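Local coordinates for probable endonuclease 4 (Thermotoga maritima, PDB 4HNO), which probably cleaves phosphodiester bonds at abasic sites in damaged DNA, using a three-metal centre to leave a 3'-hydroxyl and a 5'-terminal sugar phosphate, at residues 180-185 against 190-195; 35-40 against 98-103; 130-135 against 168-173; 248-253 against 280-285. One frame throughout, in Å; residues are numbered along the deposited sequence. Where two conformers were deposited one is given.

Contact 1. Residues 180-185 against 190-195; sequences YDTCHG and YDITKK. With MN (manganese (II) ion), chain E; MN (manganese (II) ion), chain C; EDO (1,2-ethanediol), chain J.
With CG swung anti to the backbone N (chi1 -178°), Tyr180 carries its ring and hydroxyl to Tyr190 CB at the start of 190-195, while Tyr190, its CG anti to the carbonyl carbon (chi1 -69°), sends its own ring on beside Gly185, whose O lies at the ring edge. Tyr180 OH lies 3.1 Å from Tyr190 CB, which sits near the plane of the Tyr180 ring at its edge; the two side chains cross obliquely. The same hydroxyl donates to a water at 2.7 Å from Tyr180 OH. That water in turn donates to the carbonyls of Thr182 and Tyr190, joining both backbones through one hub. A direct bond also links the backbones, Tyr190 N to Gly185 O (2.9 Å, N-H...O 159°). Further along, Ile192 CD1 packs against Thr182 CG2 at 3.8 Å, the two side chains at about a right angle, while Thr182 OG1 is held by Asn220 O.

Residues 180-185 also carry metal ligands. Asp181 caps helix 182-187, its OD2 accepting from His184 N (3.0 Å), and spends OD1 on a manganese ion shared with Glu147, His218 and Glu263. His184 NE2 binds a second manganese at 2.1 Å with Asp231 and His233, and zinc is also found at both sites. Strand 176-181 of the TIM barrel thus runs into a ligand-bearing helix. Tyr190 and Ile192 of the loop that follows pack on Leu201 of helix 195-208, while Thr182 of helix 182-187 and Ile192 both touch Phe249 of helix 242-250.

Contact 2. Residues 35-40 against 98-103; sequences FPHNAR and VEICRK
His37, whose ring edge meets Ile100 across the contact, is itself held by a hydrogen bond from Ala39 N to His37 ND1 (3.1 Å, N-H...N 154°), the donor tilted 17° from the ring plane. At the other end of the ring, NE2 is hydrogen-bonded to Glu97, one helical turn before Cys101 on helix 84-104. Gripped at both nitrogens, the imidazole has its rotation fixed, and its CD2 corner is presented to Ile100 CD1 at 4.1 Å, with that methyl near the ring plane. The two side chains cross at about a right angle.

Ile100 makes the apolar contact with two branches. Its CG2 branch, anti to the backbone N, touches the Pro36 backbone at Pro36 O (3.4 Å) and the pyrrolidine at Pro36 CB (3.8 Å). The other branch runs out through CG1 to CD1, which lies 3.6 Å from Pro36 O and then reaches the histidine. Two methyls of one isoleucine therefore lie against the Pro36 carbonyl oxygen, and no hydrogen bond spans the segments themselves.

The loop 35-40 follows barrel strand 31-34, and helix 84-104 lies on the outer layer of the barrel; Cys101 on the helix's inner side packs on Leu109 of strand 108-115. The chemistry implies an apolar contact flanked by an oriented imidazole: the isoleucine supplies shape, whereas the Ala39 bond orients the ring within the loop and the Glu97 bond ties it to helix 84-104.

Contact 3. Residues 130-135 against 168-173; sequences RGLNEV and DLVDQR
Asn133 leaves helix 121-136 to lie over the carboxylate of Asp171, its CG set opposite the carbonyl carbon (chi1 -77°), which swings the amide toward that residue. Its CB is the most distant point, 4.1 Å from Asp171 OD2, and CG comes closer, 3.5 Å from the same oxygen. From there the amide lies flat against the acid group: the two planes are 13° apart and stacked, with the side chains crossing at about a right angle. At the tip, Asn133 OD1 accepts from Asp171 N at 2.8 Å. The bond is nearly straight (N-H...O 172°), lies in the carbonyl plane and uses a lone pair. A water that also accepts from Gln172 N donates to OD1 as well, so this oxygen is held from two sources. The other branch, ND2, donates to a second water, which donates hydrogen bonds to Leu169 O and Asp171 OD1. Asp171 OD2 is engaged by Asn137 ND2, just beyond the same helix.

Beside the amide, Val170 CG1 meets Asn133 OD1 at 3.6 Å, and its other methyl, CG2, sits 3.9 Å from Leu132 CD1. The side chain of Asn133 thus ties residues 169-172, which follow helix 160-169, to the C-terminal part of helix 121-136. Inward, Leu132 rests on Ile144 of strand 143-147; on the other flank, Val135 packs on Leu94 and Val98 of helix 84-104.

Contact 4. Residues 248-253 against 280-285; sequences VFFSFK and EIIEKF
The apolar contact gathers round Phe250 of helix 242-250 and two neighbouring isoleucines of helix 268-284. Phe250 CD2 is 4.0 Å from Ile281 CG2 and 4.0 Å from Ile282 CG1, and CE2 also lies beside the Ile281 methyl. Both branches approach the ring obliquely, and each isoleucine crosses it at about a right angle. In Ile281 it is the CG2 methyl, anti to the backbone N (chi1 -69° for CG1), that reaches the ring, whereas Ile282 offers the CG1 methylene of its longer arm. The ring also stacks on Trp260 of strand 260-262, which places it between the barrel wall and the outer helix.

No polar bond crosses between the segments. Within residues 248-253, Val248 O accepts twice, from Ser251 OG (2.7 Å) and from Ser251 N (3.1 Å), tying Ser251 back to Val248 before the chain heads for helix 253-256. From outside, Gln256 NE2 gives a further bond to the Phe250 carbonyl.

The contact between residues 248-253 and 280-285 is therefore apolar: one side of the ring, CD2 and CE2, rests against two adjacent isoleucines.

The four contacts are distributed round one TIM barrel. Contact 1 supplies two metal ligands, Asp181 and His184, and the others lie further out. Contacts 1 and 4 are neighbours, centres about 14 Å apart, and they meet in packing where Lys195 N lies 3.4 Å from Val248 CG1. Contacts 2 and 3 form the other pair, about 20 Å apart between centres, touching where Val98 CG2 meets Val135 CG1 at 3.8 Å. The pairs stand well apart: the centres of contacts 1 and 2 are about 29 Å from each other. Contact 2 nears the metals through Pro36, whose side chain is about 6 Å from that of His72, a zinc ligand.

Contact 1. Residues 180-185 against 190-195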
# COMPACT_ATOMS: atom_id res chain seq x y z
N TYR A 180 4.46 2.51 -3.09
CA TYR A 180 4.63 2.27 -4.52
C TYR A 180 4.19 0.85 -4.85
O TYR A 180 4.75 -0.12 -4.32
CB TYR A 180 6.11 2.46 -4.94
CG TYR A 180 6.23 2.26 -6.42
CD1 TYR A 180 5.77 3.22 -7.30
CD2 TYR A 180 6.76 1.09 -6.97
CE1 TYR A 180 5.81 3.05 -8.66
CE2 TYR A 180 6.84 0.91 -8.34
CZ TYR A 180 6.34 1.90 -9.18
OH TYR A 180 6.37 1.75 -10.55
N ASP A 181 3.17 0.73 -5.70
CA ASP A 181 2.68 -0.56 -6.17
C ASP A 181 3.28 -0.83 -7.56
O ASP A 181 3.09 -0.05 -8.50
CB ASP A 181 1.15 -0.54 -6.21
CG ASP A 181 0.53 -1.87 -6.60
OD1 ASP A 181 -0.36 -2.36 -5.86
OD2 ASP A 181 0.94 -2.43 -7.64
N THR A 182 4.05 -1.90 -7.65
CA THR A 182 4.77 -2.19 -8.89
C THR A 182 3.85 -2.51 -10.06
O THR A 182 4.22 -2.23 -11.20
CB THR A 182 5.78 -3.33 -8.67
OG1 THR A 182 5.13 -4.52 -8.25
CG2 THR A 182 6.82 -2.97 -7.65
N CYS A 183 2.71 -3.14 -9.82
CA CYS A 183 1.78 -3.44 -10.92
C CYS A 183 1.10 -2.17 -11.39
O CYS A 183 1.05 -1.87 -12.59
CB CYS A 183 0.77 -4.50 -10.50
SG CYS A 183 -0.40 -4.93 -11.81
N HIS A 184 0.57 -1.39 -10.45
CA HIS A 184 -0.05 -0.14 -10.83
C HIS A 184 0.94 0.75 -11.58
O HIS A 184 0.59 1.40 -12.57
CB HIS A 184 -0.59 0.60 -9.62
CG HIS A 184 -1.63 -0.18 -8.87
ND1 HIS A 184 -2.04 0.18 -7.60
CD2 HIS A 184 -2.33 -1.30 -9.17
CE1 HIS A 184 -2.95 -0.69 -7.17
NE2 HIS A 184 -3.14 -1.60 -8.10
N GLY A 185 2.18 0.78 -11.10
CA GLY A 185 3.19 1.58 -11.74
C GLY A 185 3.52 1.07 -13.14
O GLY A 185 3.65 1.85 -14.08
N TYR A 190 5.86 2.97 -15.55
CA TYR A 190 7.04 2.91 -14.72
C TYR A 190 7.71 1.57 -14.94
O TYR A 190 7.29 0.54 -14.39
CB TYR A 190 6.71 3.14 -13.25
CG TYR A 190 6.28 4.55 -12.93
CD1 TYR A 190 4.94 4.88 -12.78
CD2 TYR A 190 7.21 5.55 -12.75
CE1 TYR A 190 4.55 6.18 -12.46
CE2 TYR A 190 6.84 6.84 -12.44
CZ TYR A 190 5.51 7.15 -12.28
OH TYR A 190 5.12 8.43 -11.98
N ASP A 191 8.74 1.58 -15.78
CA ASP A 191 9.36 0.36 -16.26
C ASP A 191 10.50 -0.06 -15.36
O ASP A 191 11.66 0.26 -15.59
CB ASP A 191 9.85 0.54 -17.69
CG ASP A 191 10.38 -0.73 -18.29
OD1 ASP A 191 10.29 -1.77 -17.61
OD2 ASP A 191 10.87 -0.68 -19.44
N ILE A 192 10.16 -0.82 -14.32
CA ILE A 192 11.14 -1.30 -13.36
C ILE A 192 11.92 -2.52 -13.87
O ILE A 192 12.72 -3.09 -13.13
CB ILE A 192 10.50 -1.62 -11.98
CG1 ILE A 192 9.42 -2.72 -12.09
CG2 ILE A 192 9.97 -0.36 -11.34
CD1 ILE A 192 9.01 -3.26 -10.74
N THR A 193 11.68 -2.93 -15.12
CA THR A 193 12.38 -4.08 -15.68
C THR A 193 13.74 -3.71 -16.25
O THR A 193 14.51 -4.60 -16.62
CB THR A 193 11.58 -4.81 -16.79
OG1 THR A 193 11.56 -4.05 -18.01
CG2 THR A 193 10.18 -5.13 -16.33
N LYS A 194 14.03 -2.42 -16.32
CA LYS A 194 15.31 -1.93 -16.80
C LYS A 194 15.94 -1.08 -15.70
O LYS A 194 15.26 -0.31 -15.02
CB LYS A 194 15.14 -1.11 -18.09
CG LYS A 194 14.60 -1.93 -19.27
CD LYS A 194 14.65 -1.17 -20.60
CE LYS A 194 15.97 -1.40 -21.35
NZ LYS A 194 16.07 -0.60 -22.62
N LYS A 195 17.25 -1.20 -15.51
CA LYS A 195 17.89 -0.47 -14.43
C LYS A 195 17.68 1.04 -14.58
O LYS A 195 17.51 1.74 -13.58
CB LYS A 195 19.37 -0.83 -14.29
CG LYS A 195 20.23 -0.48 -15.47
CD LYS A 195 21.70 -0.82 -15.20
CE LYS A 195 22.55 -0.63 -16.45
NZ LYS A 195 22.51 0.77 -16.94
MN MN E . -1.47 -2.13 -4.15
MN MN C . -4.40 -3.25 -8.06
C1 EDO J . 9.14 -3.63 -20.54
O1 EDO J . 9.71 -4.88 -20.11
C2 EDO J . 10.00 -3.02 -21.64
O2 EDO J . 11.31 -2.69 -21.14
O HOH W 1 6.61 -0.63 -11.78
O HOH W 2 -3.35 -2.17 -3.66

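Contact 2. Residues 35-40 against 98-103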
# COMPACT_ATOMS: atom_id res chain seq x y z
N PHE A 35 -6.58 -5.41 6.04
CA PHE A 35 -7.70 -4.47 6.12
C PHE A 35 -8.00 -4.18 7.60
O PHE A 35 -7.68 -4.97 8.47
CB PHE A 35 -8.94 -5.03 5.41
CG PHE A 35 -8.82 -5.05 3.90
CD1 PHE A 35 -8.98 -6.23 3.21
CD2 PHE A 35 -8.60 -3.89 3.17
CE1 PHE A 35 -8.91 -6.25 1.82
CE2 PHE A 35 -8.51 -3.91 1.80
CZ PHE A 35 -8.66 -5.09 1.12
N PRO A 36 -8.66 -3.06 7.88
CA PRO A 36 -8.96 -2.70 9.28
C PRO A 36 -10.30 -3.24 9.75
O PRO A 36 -10.63 -3.09 10.92
CB PRO A 36 -8.95 -1.16 9.26
CG PRO A 36 -9.00 -0.77 7.83
CD PRO A 36 -8.94 -1.95 6.96
N HIS A 37 -11.07 -3.83 8.86
CA HIS A 37 -12.43 -4.27 9.12
C HIS A 37 -12.88 -5.05 7.90
O HIS A 37 -12.19 -5.07 6.87
CB HIS A 37 -13.35 -3.05 9.34
CG HIS A 37 -13.31 -2.07 8.21
ND1 HIS A 37 -13.90 -2.30 6.99
CD2 HIS A 37 -12.71 -0.86 8.12
CE1 HIS A 37 -13.64 -1.27 6.20
NE2 HIS A 37 -12.92 -0.39 6.86
N ASN A 38 -14.05 -5.65 8.01
CA ASN A 38 -14.70 -6.30 6.88
C ASN A 38 -16.06 -5.67 6.59
O ASN A 38 -17.00 -6.35 6.19
CB ASN A 38 -14.86 -7.78 7.16
CG ASN A 38 -16.02 -8.07 8.10
OD1 ASN A 38 -16.10 -7.50 9.19
ND2 ASN A 38 -16.93 -8.93 7.66
N ALA A 39 -16.17 -4.37 6.82
CA ALA A 39 -17.45 -3.69 6.60
C ALA A 39 -17.86 -3.69 5.13
O ALA A 39 -17.04 -3.54 4.24
CB ALA A 39 -17.38 -2.27 7.13
N ARG A 40 -19.16 -3.83 4.87
CA ARG A 40 -19.65 -3.77 3.50
C ARG A 40 -20.33 -2.46 3.23
O ARG A 40 -20.90 -2.28 2.16
CB ARG A 40 -20.60 -4.91 3.24
CG ARG A 40 -19.86 -6.16 2.94
CD ARG A 40 -20.64 -7.33 3.42
NE ARG A 40 -21.79 -7.61 2.57
CZ ARG A 40 -22.57 -8.67 2.73
NH1 ARG A 40 -22.32 -9.53 3.71
NH2 ARG A 40 -23.58 -8.90 1.90
N VAL A 98 -8.63 5.19 10.79
CA VAL A 98 -7.49 5.71 11.56
C VAL A 98 -7.60 5.29 13.02
O VAL A 98 -6.61 4.88 13.63
CB VAL A 98 -7.38 7.24 11.41
CG1 VAL A 98 -6.41 7.81 12.44
CG2 VAL A 98 -6.94 7.59 9.99
N GLU A 99 -8.80 5.38 13.59
CA GLU A 99 -8.97 5.00 14.96
C GLU A 99 -8.81 3.50 15.18
O GLU A 99 -8.32 3.09 16.24
CB GLU A 99 -10.27 5.57 15.49
CG GLU A 99 -10.18 7.14 15.57
CD GLU A 99 -9.03 7.65 16.50
OE1 GLU A 99 -8.99 7.22 17.68
OE2 GLU A 99 -8.18 8.46 16.08
N ILE A 100 -9.20 2.67 14.22
CA ILE A 100 -8.92 1.25 14.30
C ILE A 100 -7.41 1.02 14.34
O ILE A 100 -6.90 0.26 15.17
CB ILE A 100 -9.56 0.49 13.11
CG1 ILE A 100 -11.08 0.48 13.23
CG2 ILE A 100 -9.00 -0.92 13.02
CD1 ILE A 100 -11.82 0.12 11.96
N CYS A 101 -6.69 1.66 13.41
CA CYS A 101 -5.24 1.54 13.42
C CYS A 101 -4.67 1.95 14.77
O CYS A 101 -3.84 1.25 15.34
CB CYS A 101 -4.62 2.42 12.33
SG CYS A 101 -4.91 1.85 10.65
N ARG A 102 -5.12 3.09 15.28
CA ARG A 102 -4.60 3.61 16.54
C ARG A 102 -4.86 2.61 17.67
O ARG A 102 -4.00 2.41 18.51
CB ARG A 102 -5.24 4.99 16.80
CG ARG A 102 -4.79 5.75 18.02
CD ARG A 102 -3.44 6.49 17.93
NE ARG A 102 -2.33 5.55 17.95
CZ ARG A 102 -1.85 4.99 19.05
NH1 ARG A 102 -0.84 4.14 18.94
NH2 ARG A 102 -2.35 5.25 20.26
N LYS A 103 -6.03 1.97 17.70
CA LYS A 103 -6.34 1.01 18.76
C LYS A 103 -5.46 -0.24 18.67
O LYS A 103 -5.05 -0.78 19.70
CB LYS A 103 -7.82 0.66 18.74
CG LYS A 103 -8.22 -0.14 19.96
CD LYS A 103 -9.71 -0.28 20.14
CE LYS A 103 -10.01 -1.08 21.41
NZ LYS A 103 -11.45 -1.20 21.69

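Contact 3. Residues 130-135 against 168-173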
# COMPACT_ATOMS: atom_id res chain seq x y z
N ARG A 130 -8.99 18.17 0.97
CA ARG A 130 -9.96 18.60 1.97
C ARG A 130 -10.31 17.43 2.89
O ARG A 130 -10.43 17.58 4.09
CB ARG A 130 -11.20 19.17 1.26
CG ARG A 130 -12.21 19.80 2.19
CD ARG A 130 -13.39 20.39 1.43
NE ARG A 130 -14.24 21.12 2.35
CZ ARG A 130 -15.24 21.92 2.00
NH1 ARG A 130 -15.53 22.11 0.72
NH2 ARG A 130 -15.94 22.54 2.94
N GLY A 131 -10.51 16.26 2.30
CA GLY A 131 -10.85 15.08 3.07
C GLY A 131 -9.72 14.63 3.98
O GLY A 131 -9.96 14.31 5.16
N LEU A 132 -8.50 14.60 3.45
CA LEU A 132 -7.36 14.26 4.27
C LEU A 132 -7.18 15.24 5.41
O LEU A 132 -6.84 14.85 6.52
CB LEU A 132 -6.09 14.18 3.44
CG LEU A 132 -6.02 13.00 2.47
CD1 LEU A 132 -4.78 13.13 1.60
CD2 LEU A 132 -6.03 11.67 3.22
N ASN A 133 -7.41 16.53 5.16
CA ASN A 133 -7.32 17.49 6.25
C ASN A 133 -8.36 17.20 7.32
O ASN A 133 -8.05 17.26 8.51
CB ASN A 133 -7.46 18.91 5.73
CG ASN A 133 -6.23 19.45 5.08
OD1 ASN A 133 -5.11 19.02 5.38
ND2 ASN A 133 -6.42 20.41 4.19
N GLU A 134 -9.59 16.89 6.93
CA GLU A 134 -10.60 16.60 7.93
C GLU A 134 -10.22 15.38 8.76
O GLU A 134 -10.43 15.34 9.97
CB GLU A 134 -11.97 16.39 7.30
CG GLU A 134 -12.56 17.64 6.76
CD GLU A 134 -12.58 18.75 7.80
OE1 GLU A 134 -13.14 18.52 8.90
OE2 GLU A 134 -11.99 19.83 7.55
N VAL A 135 -9.65 14.37 8.12
CA VAL A 135 -9.25 13.17 8.85
C VAL A 135 -8.04 13.44 9.74
O VAL A 135 -8.06 13.14 10.94
CB VAL A 135 -8.98 12.02 7.88
CG1 VAL A 135 -8.40 10.81 8.58
CG2 VAL A 135 -10.25 11.66 7.11
N ASP A 168 1.50 17.85 -0.96
CA ASP A 168 2.07 19.16 -0.70
C ASP A 168 1.01 20.18 -0.26
O ASP A 168 1.35 21.20 0.31
CB ASP A 168 2.85 19.64 -1.92
CG ASP A 168 4.19 18.93 -2.08
OD1 ASP A 168 4.55 18.10 -1.21
OD2 ASP A 168 4.88 19.21 -3.08
N LEU A 169 -0.27 19.88 -0.48
CA LEU A 169 -1.35 20.77 -0.06
C LEU A 169 -1.93 20.42 1.31
O LEU A 169 -2.65 21.23 1.86
CB LEU A 169 -2.48 20.75 -1.09
CG LEU A 169 -2.18 21.49 -2.39
CD1 LEU A 169 -3.18 21.09 -3.46
CD2 LEU A 169 -2.22 23.00 -2.16
N VAL A 170 -1.67 19.23 1.84
CA VAL A 170 -2.26 18.80 3.10
C VAL A 170 -1.61 19.51 4.28
O VAL A 170 -0.39 19.69 4.30
CB VAL A 170 -2.13 17.26 3.22
CG1 VAL A 170 -2.47 16.73 4.60
CG2 VAL A 170 -3.00 16.59 2.18
N ASP A 171 -2.40 19.88 5.28
CA ASP A 171 -1.86 20.62 6.41
C ASP A 171 -0.79 19.81 7.15
O ASP A 171 0.32 20.28 7.42
CB ASP A 171 -2.97 20.98 7.41
CG ASP A 171 -4.04 21.88 6.88
OD1 ASP A 171 -3.78 22.66 5.97
OD2 ASP A 171 -5.16 21.84 7.47
N GLN A 172 -1.10 18.56 7.46
CA GLN A 172 -0.21 17.68 8.22
C GLN A 172 0.55 16.76 7.28
O GLN A 172 0.41 15.54 7.30
CB GLN A 172 -0.97 16.90 9.29
CG GLN A 172 -1.54 17.84 10.35
CD GLN A 172 -2.04 17.13 11.57
OE1 GLN A 172 -1.35 16.29 12.16
NE2 GLN A 172 -3.25 17.43 11.97
N ARG A 173 1.40 17.37 6.46
CA ARG A 173 2.10 16.61 5.45
C ARG A 173 3.08 15.61 6.05
O ARG A 173 3.42 14.62 5.38
CB ARG A 173 2.73 17.51 4.42
CG ARG A 173 3.72 18.43 4.94
CD ARG A 173 4.21 19.35 3.85
NE ARG A 173 5.14 20.30 4.44
CZ ARG A 173 4.80 21.47 4.97
NH1 ARG A 173 3.54 21.88 4.98
NH2 ARG A 173 5.73 22.22 5.51
O HOH W 3 -3.95 17.79 7.66
O HOH W 4 -4.45 22.29 3.44

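Contact 4. Residues 248-253 against 280-285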
# COMPACT_ATOMS: atom_id res chain seq x y z
N VAL A 248 16.14 -6.95 -11.51
CA VAL A 248 16.63 -5.58 -11.65
C VAL A 248 16.14 -4.71 -10.49
O VAL A 248 16.92 -4.03 -9.82
CB VAL A 248 16.19 -4.99 -13.00
CG1 VAL A 248 16.51 -3.51 -13.07
CG2 VAL A 248 16.86 -5.75 -14.15
N PHE A 249 14.85 -4.75 -10.22
CA PHE A 249 14.26 -3.94 -9.15
C PHE A 249 14.89 -4.25 -7.79
O PHE A 249 15.24 -3.35 -7.05
CB PHE A 249 12.77 -4.24 -9.14
CG PHE A 249 11.94 -3.39 -8.22
CD1 PHE A 249 11.82 -2.02 -8.41
CD2 PHE A 249 11.16 -3.99 -7.24
CE1 PHE A 249 10.97 -1.26 -7.62
CE2 PHE A 249 10.31 -3.22 -6.46
CZ PHE A 249 10.22 -1.87 -6.66
N PHE A 250 15.06 -5.54 -7.50
CA PHE A 250 15.57 -5.97 -6.21
C PHE A 250 17.03 -5.58 -6.00
O PHE A 250 17.51 -5.58 -4.87
CB PHE A 250 15.52 -7.49 -6.08
CG PHE A 250 14.13 -8.09 -6.07
CD1 PHE A 250 13.00 -7.36 -5.77
CD2 PHE A 250 13.99 -9.45 -6.34
CE1 PHE A 250 11.76 -7.98 -5.75
CE2 PHE A 250 12.77 -10.06 -6.33
CZ PHE A 250 11.65 -9.33 -6.03
N SER A 251 17.74 -5.30 -7.08
CA SER A 251 19.17 -5.04 -6.99
C SER A 251 19.50 -3.70 -6.37
O SER A 251 20.64 -3.47 -5.96
CB SER A 251 19.83 -5.16 -8.37
OG SER A 251 19.53 -4.06 -9.20
N PHE A 252 18.52 -2.81 -6.26
CA PHE A 252 18.74 -1.49 -5.69
C PHE A 252 18.59 -1.52 -4.19
O PHE A 252 17.55 -1.92 -3.66
CB PHE A 252 17.77 -0.49 -6.31
CG PHE A 252 18.12 -0.12 -7.71
CD1 PHE A 252 17.82 -0.97 -8.76
CD2 PHE A 252 18.79 1.05 -7.98
CE1 PHE A 252 18.17 -0.64 -10.06
CE2 PHE A 252 19.13 1.39 -9.27
CZ PHE A 252 18.82 0.53 -10.31
N LYS A 253 19.62 -1.07 -3.48
CA LYS A 253 19.56 -1.04 -2.03
C LYS A 253 18.40 -0.14 -1.52
O LYS A 253 17.80 -0.45 -0.49
CB LYS A 253 20.90 -0.60 -1.45
CG LYS A 253 21.98 -1.68 -1.54
CD LYS A 253 21.65 -2.88 -0.66
CE LYS A 253 22.78 -3.89 -0.62
NZ LYS A 253 22.32 -5.22 -0.13
N GLU A 280 14.37 -16.96 -4.36
CA GLU A 280 14.97 -17.71 -5.48
C GLU A 280 15.54 -16.74 -6.50
O GLU A 280 16.61 -16.98 -7.05
CB GLU A 280 13.94 -18.58 -6.22
CG GLU A 280 13.35 -19.76 -5.49
CD GLU A 280 12.25 -20.42 -6.32
OE1 GLU A 280 12.47 -20.62 -7.53
OE2 GLU A 280 11.16 -20.70 -5.77
N ILE A 281 14.79 -15.69 -6.82
CA ILE A 281 15.26 -14.70 -7.77
C ILE A 281 16.54 -14.04 -7.27
O ILE A 281 17.51 -13.91 -8.01
CB ILE A 281 14.17 -13.65 -8.07
CG1 ILE A 281 13.02 -14.29 -8.85
CG2 ILE A 281 14.73 -12.45 -8.81
CD1 ILE A 281 11.77 -13.44 -8.90
N ILE A 282 16.54 -13.60 -6.02
CA ILE A 282 17.73 -13.00 -5.43
C ILE A 282 18.95 -13.93 -5.53
O ILE A 282 20.05 -13.49 -5.86
CB ILE A 282 17.44 -12.60 -3.96
CG1 ILE A 282 16.46 -11.42 -3.93
CG2 ILE A 282 18.73 -12.26 -3.22
CD1 ILE A 282 15.90 -11.10 -2.54
N GLU A 283 18.74 -15.21 -5.27
CA GLU A 283 19.82 -16.20 -5.34
C GLU A 283 20.28 -16.46 -6.78
O GLU A 283 21.47 -16.39 -7.08
CB GLU A 283 19.38 -17.50 -4.66
CG GLU A 283 20.44 -18.59 -4.67
CD GLU A 283 20.30 -19.54 -3.50
OE1 GLU A 283 19.21 -19.58 -2.88
OE2 GLU A 283 21.29 -20.25 -3.19
N LYS A 284 19.32 -16.75 -7.66
CA LYS A 284 19.60 -17.10 -9.05
C LYS A 284 20.33 -15.99 -9.81
O LYS A 284 21.21 -16.27 -10.63
CB LYS A 284 18.29 -17.44 -9.77
CG LYS A 284 18.45 -17.57 -11.28
CD LYS A 284 17.18 -18.09 -11.94
CE LYS A 284 17.29 -18.04 -13.45
NZ LYS A 284 16.08 -18.60 -14.12
N PHE A 285 19.94 -14.75 -9.56
CA PHE A 285 20.50 -13.61 -10.27
C PHE A 285 21.68 -12.98 -9.53
O PHE A 285 22.24 -11.98 -9.99
CB PHE A 285 19.41 -12.58 -10.59
CG PHE A 285 18.47 -13.03 -11.66
CD1 PHE A 285 17.34 -13.78 -11.35
CD2 PHE A 285 18.71 -12.72 -12.98
CE1 PHE A 285 16.49 -14.20 -12.33
CE2 PHE A 285 17.85 -13.15 -13.97
CZ PHE A 285 16.74 -13.89 -13.65